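PDB 3E9D: Zgc:56074 from Danio rerio, which probably hydrolyses the phosphate esters fructose-2,6-bisphosphate and fructose-1,6-bisphosphate, and in doing so acts as a brake on glycolysis. Local coordinates for residues N53-N58 against V176-V181; L2-T7 against S138-M143. All blocks are in the same frame, centred on the assembly; numbering follows the deposited sequence.

Interaction 1: N53-N58 against V176-V181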
ATOM      1  N   ASN A  53       0.642  -3.559  13.708  1.00 18.78           N
ATOM      2  CA  ASN A  53       1.836  -2.921  13.179  1.00 18.56           C
ATOM      3  C   ASN A  53       1.429  -1.870  12.179  1.00 18.77           C
ATOM      4  O   ASN A  53       0.479  -2.081  11.427  1.00 18.25           O
ATOM      5  CB  ASN A  53       2.704  -3.958  12.461  1.00 19.28           C
ATOM      6  CG  ASN A  53       3.133  -5.093  13.372  1.00 19.51           C
ATOM      7  OD1 ASN A  53       2.411  -6.083  13.539  1.00 21.03           O
ATOM      8  ND2 ASN A  53       4.297  -4.941  13.987  1.00 21.29           N
ATOM      9  N   VAL A  54       2.138  -0.742  12.163  1.00 18.45           N
ATOM     10  CA  VAL A  54       1.817   0.334  11.229  1.00 18.64           C
ATOM     11  C   VAL A  54       3.104   0.897  10.580  1.00 19.05           C
ATOM     12  O   VAL A  54       4.060   1.262  11.281  1.00 18.75           O
ATOM     13  CB  VAL A  54       1.046   1.487  11.903  1.00 18.48           C
ATOM     14  CG1 VAL A  54       0.782   2.618  10.888  1.00 19.05           C
ATOM     15  CG2 VAL A  54      -0.266   1.011  12.522  1.00 18.12           C
ATOM     16  N   PHE A  55       3.091   0.995   9.255  1.00 18.88           N
ATOM     17  CA  PHE A  55       4.238   1.451   8.469  1.00 19.42           C
ATOM     18  C   PHE A  55       3.775   2.565   7.545  1.00 19.56           C
ATOM     19  O   PHE A  55       2.736   2.445   6.873  1.00 19.68           O
ATOM     20  CB  PHE A  55       4.836   0.293   7.663  1.00 19.33           C
ATOM     21  CG  PHE A  55       5.151  -0.910   8.508  1.00 21.08           C
ATOM     22  CD1 PHE A  55       6.300  -0.937   9.277  1.00 23.43           C
ATOM     23  CD2 PHE A  55       4.257  -1.977   8.592  1.00 20.97           C
ATOM     24  CE1 PHE A  55       6.580  -2.024  10.111  1.00 25.58           C
ATOM     25  CE2 PHE A  55       4.529  -3.080   9.424  1.00 23.57           C
ATOM     26  CZ  PHE A  55       5.692  -3.099  10.180  1.00 22.24           C
ATOM     27  N   VAL A  56       4.532   3.652   7.512  1.00 19.11           N
ATOM     28  CA  VAL A  56       4.146   4.808   6.710  1.00 19.35           C
ATOM     29  C   VAL A  56       5.369   5.342   6.010  1.00 19.90           C
ATOM     30  O   VAL A  56       6.480   5.269   6.555  1.00 19.81           O
ATOM     31  CB  VAL A  56       3.583   5.949   7.610  1.00 19.78           C
ATOM     32  CG1 VAL A  56       2.845   6.972   6.764  1.00 18.72           C
ATOM     33  CG2 VAL A  56       2.641   5.378   8.680  1.00 22.91           C
ATOM     34  N   SER A  57       5.182   5.935   4.837  1.00 20.63           N
ATOM     35  CA  SER A  57       6.296   6.647   4.223  1.00 21.65           C
ATOM     36  C   SER A  57       6.705   7.863   5.087  1.00 22.35           C
ATOM     37  O   SER A  57       5.962   8.288   5.984  1.00 22.27           O
ATOM     38  CB  SER A  57       5.974   7.050   2.787  1.00 21.99           C
ATOM     39  OG  SER A  57       5.478   8.361   2.689  1.00 21.04           O
ATOM     40  N   ASN A  58       7.906   8.367   4.818  1.00 21.92           N
ATOM     41  CA  ASN A  58       8.469   9.546   5.458  1.00 22.58           C
ATOM     42  C   ASN A  58       7.799  10.868   5.023  1.00 21.86           C
ATOM     43  O   ASN A  58       8.158  11.922   5.533  1.00 22.95           O
ATOM     44  CB  ASN A  58       9.975   9.617   5.086  1.00 22.86           C
ATOM     45  CG  ASN A  58      10.186   9.691   3.577  1.00 24.34           C
ATOM     46  OD1 ASN A  58       9.769   8.801   2.848  1.00 27.56           O
ATOM     47  ND2 ASN A  58      10.814  10.768   3.098  1.00 29.99           N
ATOM     48  N   VAL A 176      -3.047 -10.995  13.380  1.00 20.97           N
ATOM     49  CA  VAL A 176      -1.850 -10.220  13.052  1.00 19.74           C
ATOM     50  C   VAL A 176      -2.117  -9.389  11.786  1.00 19.07           C
ATOM     51  O   VAL A 176      -2.464  -9.922  10.735  1.00 19.06           O
ATOM     52  CB  VAL A 176      -0.582 -11.116  12.915  1.00 19.58           C
ATOM     53  CG1 VAL A 176       0.633 -10.259  12.582  1.00 18.31           C
ATOM     54  CG2 VAL A 176      -0.324 -11.885  14.219  1.00 19.59           C
ATOM     55  N   HIS A 177      -2.000  -8.074  11.896  1.00 18.27           N
ATOM     56  CA  HIS A 177      -2.547  -7.197  10.852  1.00 17.16           C
ATOM     57  C   HIS A 177      -1.758  -5.906  10.773  1.00 17.66           C
ATOM     58  O   HIS A 177      -1.785  -5.092  11.715  1.00 17.05           O
ATOM     59  CB  HIS A 177      -4.017  -6.884  11.145  1.00 17.22           C
ATOM     60  CG  HIS A 177      -4.779  -6.350   9.964  1.00 15.44           C
ATOM     61  ND1 HIS A 177      -6.117  -6.608   9.774  1.00 17.19           N
ATOM     62  CD2 HIS A 177      -4.395  -5.576   8.919  1.00 17.07           C
ATOM     63  CE1 HIS A 177      -6.528  -6.024   8.659  1.00 18.61           C
ATOM     64  NE2 HIS A 177      -5.500  -5.392   8.119  1.00 17.21           N
ATOM     65  N   ALA A 178      -1.047  -5.733   9.657  1.00 17.47           N
ATOM     66  CA  ALA A 178      -0.238  -4.542   9.425  1.00 17.29           C
ATOM     67  C   ALA A 178      -0.996  -3.523   8.581  1.00 17.71           C
ATOM     68  O   ALA A 178      -1.741  -3.898   7.671  1.00 17.32           O
ATOM     69  CB  ALA A 178       1.075  -4.917   8.740  1.00 17.53           C
ATOM     70  N   LEU A 179      -0.798  -2.240   8.892  1.00 17.98           N
ATOM     71  CA  LEU A 179      -1.300  -1.137   8.064  1.00 18.24           C
ATOM     72  C   LEU A 179      -0.129  -0.494   7.353  1.00 18.65           C
ATOM     73  O   LEU A 179       0.913  -0.267   7.957  1.00 19.11           O
ATOM     74  CB  LEU A 179      -2.012  -0.096   8.935  1.00 18.48           C
ATOM     75  CG  LEU A 179      -2.504   1.204   8.279  1.00 18.28           C
ATOM     76  CD1 LEU A 179      -3.612   0.866   7.260  1.00 18.48           C
ATOM     77  CD2 LEU A 179      -3.041   2.169   9.374  1.00 17.49           C
ATOM     78  N   MET A 180      -0.289  -0.212   6.063  1.00 19.29           N
ATOM     79  CA  MET A 180       0.761   0.413   5.276  1.00 19.73           C
ATOM     80  C   MET A 180       0.115   1.637   4.644  1.00 18.98           C
ATOM     81  O   MET A 180      -0.921   1.517   3.998  1.00 19.14           O
ATOM     82  CB  MET A 180       1.290  -0.573   4.213  1.00 19.79           C
ATOM     83  CG  MET A 180       2.213   0.027   3.132  1.00 23.55           C
ATOM     84  SD  MET A 180       2.592  -1.186   1.799  1.00 28.62           S
ATOM     85  CE  MET A 180       2.663  -0.061   0.414  1.00 27.89           C
ATOM     86  N   VAL A 181       0.719   2.813   4.829  1.00 18.25           N
ATOM     87  CA  VAL A 181       0.179   4.048   4.235  1.00 17.67           C
ATOM     88  C   VAL A 181       1.236   4.624   3.295  1.00 17.67           C
ATOM     89  O   VAL A 181       2.359   4.890   3.712  1.00 17.05           O
ATOM     90  CB  VAL A 181      -0.315   5.069   5.306  1.00 17.46           C
ATOM     91  CG1 VAL A 181      -0.939   6.314   4.637  1.00 17.03           C
ATOM     92  CG2 VAL A 181      -1.371   4.405   6.209  1.00 18.22           C
TER

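Interaction 2: L2-T7 against S138-M143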
ATOM      1  N   LEU A   2       3.738 -18.106   9.751  1.00 23.37           N
ATOM      2  CA  LEU A   2       3.005 -16.911  10.158  1.00 22.31           C
ATOM      3  C   LEU A   2       2.055 -16.433   9.065  1.00 21.16           C
ATOM      4  O   LEU A   2       2.448 -16.300   7.906  1.00 20.95           O
ATOM      5  CB  LEU A   2       3.943 -15.763  10.567  1.00 22.56           C
ATOM      6  CG  LEU A   2       3.238 -14.449  10.972  1.00 22.12           C
ATOM      7  CD1 LEU A   2       2.461 -14.599  12.293  1.00 23.17           C
ATOM      8  CD2 LEU A   2       4.241 -13.302  11.064  1.00 23.18           C
ATOM      9  N   THR A   3       0.807 -16.193   9.446  1.00 19.90           N
ATOM     10  CA  THR A   3      -0.184 -15.608   8.555  1.00 19.08           C
ATOM     11  C   THR A   3      -0.521 -14.229   9.085  1.00 18.59           C
ATOM     12  O   THR A   3      -0.819 -14.083  10.267  1.00 18.58           O
ATOM     13  CB  THR A   3      -1.471 -16.445   8.502  1.00 19.41           C
ATOM     14  OG1 THR A   3      -1.180 -17.701   7.896  1.00 20.41           O
ATOM     15  CG2 THR A   3      -2.578 -15.726   7.672  1.00 18.74           C
ATOM     16  N   PHE A   4      -0.476 -13.225   8.214  1.00 17.62           N
ATOM     17  CA  PHE A   4      -0.843 -11.864   8.616  1.00 17.50           C
ATOM     18  C   PHE A   4      -1.527 -11.116   7.472  1.00 17.41           C
ATOM     19  O   PHE A   4      -1.290 -11.417   6.292  1.00 17.01           O
ATOM     20  CB  PHE A   4       0.374 -11.083   9.159  1.00 17.16           C
ATOM     21  CG  PHE A   4       1.406 -10.721   8.116  1.00 18.02           C
ATOM     22  CD1 PHE A   4       1.320  -9.513   7.425  1.00 18.93           C
ATOM     23  CD2 PHE A   4       2.479 -11.579   7.848  1.00 18.86           C
ATOM     24  CE1 PHE A   4       2.265  -9.171   6.448  1.00 19.73           C
ATOM     25  CE2 PHE A   4       3.454 -11.247   6.884  1.00 18.60           C
ATOM     26  CZ  PHE A   4       3.339 -10.027   6.181  1.00 17.78           C
ATOM     27  N   ALA A   5      -2.409 -10.191   7.842  1.00 16.74           N
ATOM     28  CA  ALA A   5      -3.103  -9.335   6.892  1.00 17.03           C
ATOM     29  C   ALA A   5      -2.301  -8.063   6.688  1.00 17.01           C
ATOM     30  O   ALA A   5      -1.640  -7.565   7.622  1.00 16.88           O
ATOM     31  CB  ALA A   5      -4.501  -8.983   7.415  1.00 17.28           C
ATOM     32  N   LEU A   6      -2.340  -7.548   5.461  1.00 16.64           N
ATOM     33  CA  LEU A   6      -1.730  -6.267   5.159  1.00 16.98           C
ATOM     34  C   LEU A   6      -2.777  -5.362   4.514  1.00 16.83           C
ATOM     35  O   LEU A   6      -3.256  -5.666   3.415  1.00 16.00           O
ATOM     36  CB  LEU A   6      -0.539  -6.438   4.205  1.00 16.97           C
ATOM     37  CG  LEU A   6       0.085  -5.120   3.744  1.00 16.62           C
ATOM     38  CD1 LEU A   6       0.796  -4.440   4.910  1.00 16.89           C
ATOM     39  CD2 LEU A   6       1.071  -5.330   2.576  1.00 15.34           C
ATOM     40  N   THR A   7      -3.114  -4.263   5.188  1.00 16.41           N
ATOM     41  CA  THR A   7      -4.031  -3.269   4.622  1.00 16.98           C
ATOM     42  C   THR A   7      -3.215  -2.115   4.100  1.00 17.38           C
ATOM     43  O   THR A   7      -2.360  -1.586   4.811  1.00 18.49           O
ATOM     44  CB  THR A   7      -5.040  -2.767   5.670  1.00 17.20           C
ATOM     45  OG1 THR A   7      -5.864  -3.866   6.079  1.00 15.72           O
ATOM     46  CG2 THR A   7      -5.924  -1.637   5.109  1.00 15.92           C
ATOM     47  N   SER A 138      12.055  -6.554   4.752  1.00 19.78           N
ATOM     48  CA  SER A 138      12.067  -5.934   6.075  1.00 20.27           C
ATOM     49  C   SER A 138      10.769  -6.219   6.872  1.00 20.19           C
ATOM     50  O   SER A 138      10.809  -6.535   8.075  1.00 20.37           O
ATOM     51  CB  SER A 138      12.257  -4.420   5.881  1.00 20.86           C
ATOM     52  OG  SER A 138      12.263  -3.727   7.108  1.00 23.37           O
ATOM     53  N   LEU A 139       9.629  -6.087   6.192  1.00 19.26           N
ATOM     54  CA  LEU A 139       8.315  -6.381   6.751  1.00 18.86           C
ATOM     55  C   LEU A 139       8.216  -7.816   7.287  1.00 18.32           C
ATOM     56  O   LEU A 139       7.807  -8.019   8.428  1.00 18.18           O
ATOM     57  CB  LEU A 139       7.216  -6.154   5.703  1.00 18.01           C
ATOM     58  CG  LEU A 139       5.792  -6.555   6.112  1.00 19.07           C
ATOM     59  CD1 LEU A 139       5.308  -5.609   7.221  1.00 19.05           C
ATOM     60  CD2 LEU A 139       4.841  -6.543   4.902  1.00 19.52           C
ATOM     61  N   PHE A 140       8.569  -8.791   6.458  1.00 18.29           N
ATOM     62  CA  PHE A 140       8.506 -10.194   6.872  1.00 18.54           C
ATOM     63  C   PHE A 140       9.353 -10.435   8.130  1.00 19.11           C
ATOM     64  O   PHE A 140       8.911 -11.114   9.069  1.00 18.38           O
ATOM     65  CB  PHE A 140       8.983 -11.162   5.768  1.00 18.40           C
ATOM     66  CG  PHE A 140       8.120 -11.183   4.517  1.00 19.13           C
ATOM     67  CD1 PHE A 140       6.876 -10.558   4.472  1.00 19.69           C
ATOM     68  CD2 PHE A 140       8.568 -11.860   3.383  1.00 21.25           C
ATOM     69  CE1 PHE A 140       6.098 -10.594   3.311  1.00 21.40           C
ATOM     70  CE2 PHE A 140       7.791 -11.906   2.211  1.00 21.50           C
ATOM     71  CZ  PHE A 140       6.561 -11.264   2.176  1.00 20.12           C
ATOM     72  N   GLN A 141      10.575  -9.910   8.123  1.00 19.06           N
ATOM     73  CA  GLN A 141      11.502 -10.135   9.229  1.00 21.09           C
ATOM     74  C   GLN A 141      10.948  -9.528  10.524  1.00 21.07           C
ATOM     75  O   GLN A 141      10.949 -10.181  11.573  1.00 20.65           O
ATOM     76  CB  GLN A 141      12.899  -9.590   8.899  1.00 21.22           C
ATOM     77  CG  GLN A 141      13.926  -9.728  10.042  1.00 25.98           C
ATOM     78  CD  GLN A 141      14.202 -11.188  10.436  1.00 32.78           C
ATOM     79  OE1 GLN A 141      14.261 -12.082   9.583  1.00 35.91           O
ATOM     80  NE2 GLN A 141      14.382 -11.428  11.738  1.00 35.16           N
ATOM     81  N   ARG A 142      10.441  -8.302  10.430  1.00 21.06           N
ATOM     82  CA  ARG A 142       9.843  -7.631  11.586  1.00 21.66           C
ATOM     83  C   ARG A 142       8.575  -8.326  12.102  1.00 21.40           C
ATOM     84  O   ARG A 142       8.395  -8.440  13.304  1.00 21.35           O
ATOM     85  CB  ARG A 142       9.550  -6.151  11.280  1.00 21.88           C
ATOM     86  CG  ARG A 142       9.051  -5.358  12.518  1.00 24.27           C
ATOM     87  CD  ARG A 142       8.577  -3.960  12.146  1.00 26.30           C
ATOM     88  NE  ARG A 142       9.690  -3.136  11.669  1.00 30.41           N
ATOM     89  CZ  ARG A 142      10.445  -2.362  12.452  1.00 32.48           C
ATOM     90  NH1 ARG A 142      10.211  -2.290  13.758  1.00 31.53           N
ATOM     91  NH2 ARG A 142      11.438  -1.660  11.925  1.00 31.90           N
ATOM     92  N   MET A 143       7.694  -8.765  11.200  1.00 21.31           N
ATOM     93  CA  MET A 143       6.462  -9.461  11.608  1.00 21.33           C
ATOM     94  C   MET A 143       6.815 -10.791  12.281  1.00 21.62           C
ATOM     95  O   MET A 143       6.227 -11.165  13.304  1.00 20.74           O
ATOM     96  CB  MET A 143       5.505  -9.712  10.423  1.00 20.52           C
ATOM     97  CG  MET A 143       4.900  -8.443   9.748  1.00 21.68           C
ATOM     98  SD  MET A 143       4.040  -7.299  10.894  1.00 23.71           S
ATOM     99  CE  MET A 143       5.352  -6.135  11.143  1.00 29.89           C
TER

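Interaction 1: N53-N58 against V176-V181
Asn53 to Val56 pair in parallel with Ala178 to Val181, the two strand axes coming within 4.6 Å at an angle of 15°. The ladder is built by alternate residues of 53-58. Asn53 O accepts from Leu179 N at 2.8 Å, and Phe55 bonds to the residues flanking its partner Met180, its N donating to Leu179 O (2.8 Å) and its O accepting from Val181 N (2.9 Å). Ser57 N closes one end on Val181 O at 3.2 Å, whereas the bond from Asn53 N to His177 O at the other end is weak.

The Phe55 side chain rises from the sheet and leans toward the Ala178 end of the pair. CB lies 4.0 Å from Leu179 O. CG stands anti to the carbonyl carbon, beside the backbone N (chi1 -52°). CD2 remains near Leu179 O, and beyond it CE2 meets Ala178 CB at 4.0 Å, the methyl lying at the ring edge, near its plane. CZ, at the tip, packs against Met143 CE of helix 125-146, whose Leu139 and Arg142 also touch this side chain. On the opposite face of the sheet, Val54 CG1 runs beside Leu179 CD2 and Val56 CG1 beside Val181 CB, and helix 60-71 packs on Val54 and Val56.

Ser57 OG is hydrogen-bonded to His183 NE2, of the probable transition-state stabiliser, and Val181 lies close to His11, the phosphohistidine residue. Adjacent parallel strands whose C-terminal ends deliver residues to the catalytic pocket are characteristic of the histidine phosphatase alpha/beta fold.

Interaction 2: L2-T7 against S138-M143
The Phe4 ring is met on one face by Met143 CG, which stands 4.1 Å from the ring centroid and only 6° off the normal, a CH-pi contact over the centre. At the ring edge, near its plane, Phe140 CD1 approaches Phe4 CZ to 4.0 Å. The two phenylalanine side chains cross at about a right angle, and CZ reaches the Phe140 ring obliquely. Phe225 of strand 220-230 meets the Phe4 ring with its own ring nearly parallel.

Met143 bends at both chi2 and chi3, and its SD, 5.1 Å from the Phe4 centroid, adds a Met-aromatic contact to that of CG. Phe4 CG sits between its backbone N and carbonyl carbon (chi1 70°), in the crowded position. Helix 125-146 of this alpha/beta fold packs across the sheet, over strand 2-10, the local axes approaching to 10.5 Å at 117°.

Leu139, one helical turn before Met143, brings CD2 to within 4.0 Å of Phe4 CE1 and lies equally near CZ, its side chain slanting across that of Phe4. Nearer the start of the strand, Leu2 CD2 touches Met143 CB at 3.9 Å and comes slightly closer to the Met143 carbonyl oxygen. Ala150 and Leu151 continue the apolar surroundings of Leu2, and Val176 touches Phe4.

In the fold
Both interactions are buried and draw on one sheet, in which strand 177-182 lies between strands 53-56 and 2-10. Interaction 1 lies within the sheet and is held chiefly by backbone hydrogen bonds, while interaction 2 joins the sheet to helix 125-146 chiefly through apolar and aromatic side chains. They touch directly: Met180 N of interaction 1 probably bonds to Thr7 O of interaction 2, and His177 NE2 is hydrogen-bonded to Thr7 OG1. Met143 also packs against Phe55 and Asn53, so one helix covers side chains of the two strands that flank 177-182. Interaction 1 extends to the catalytic residues; interaction 2 lies away from them.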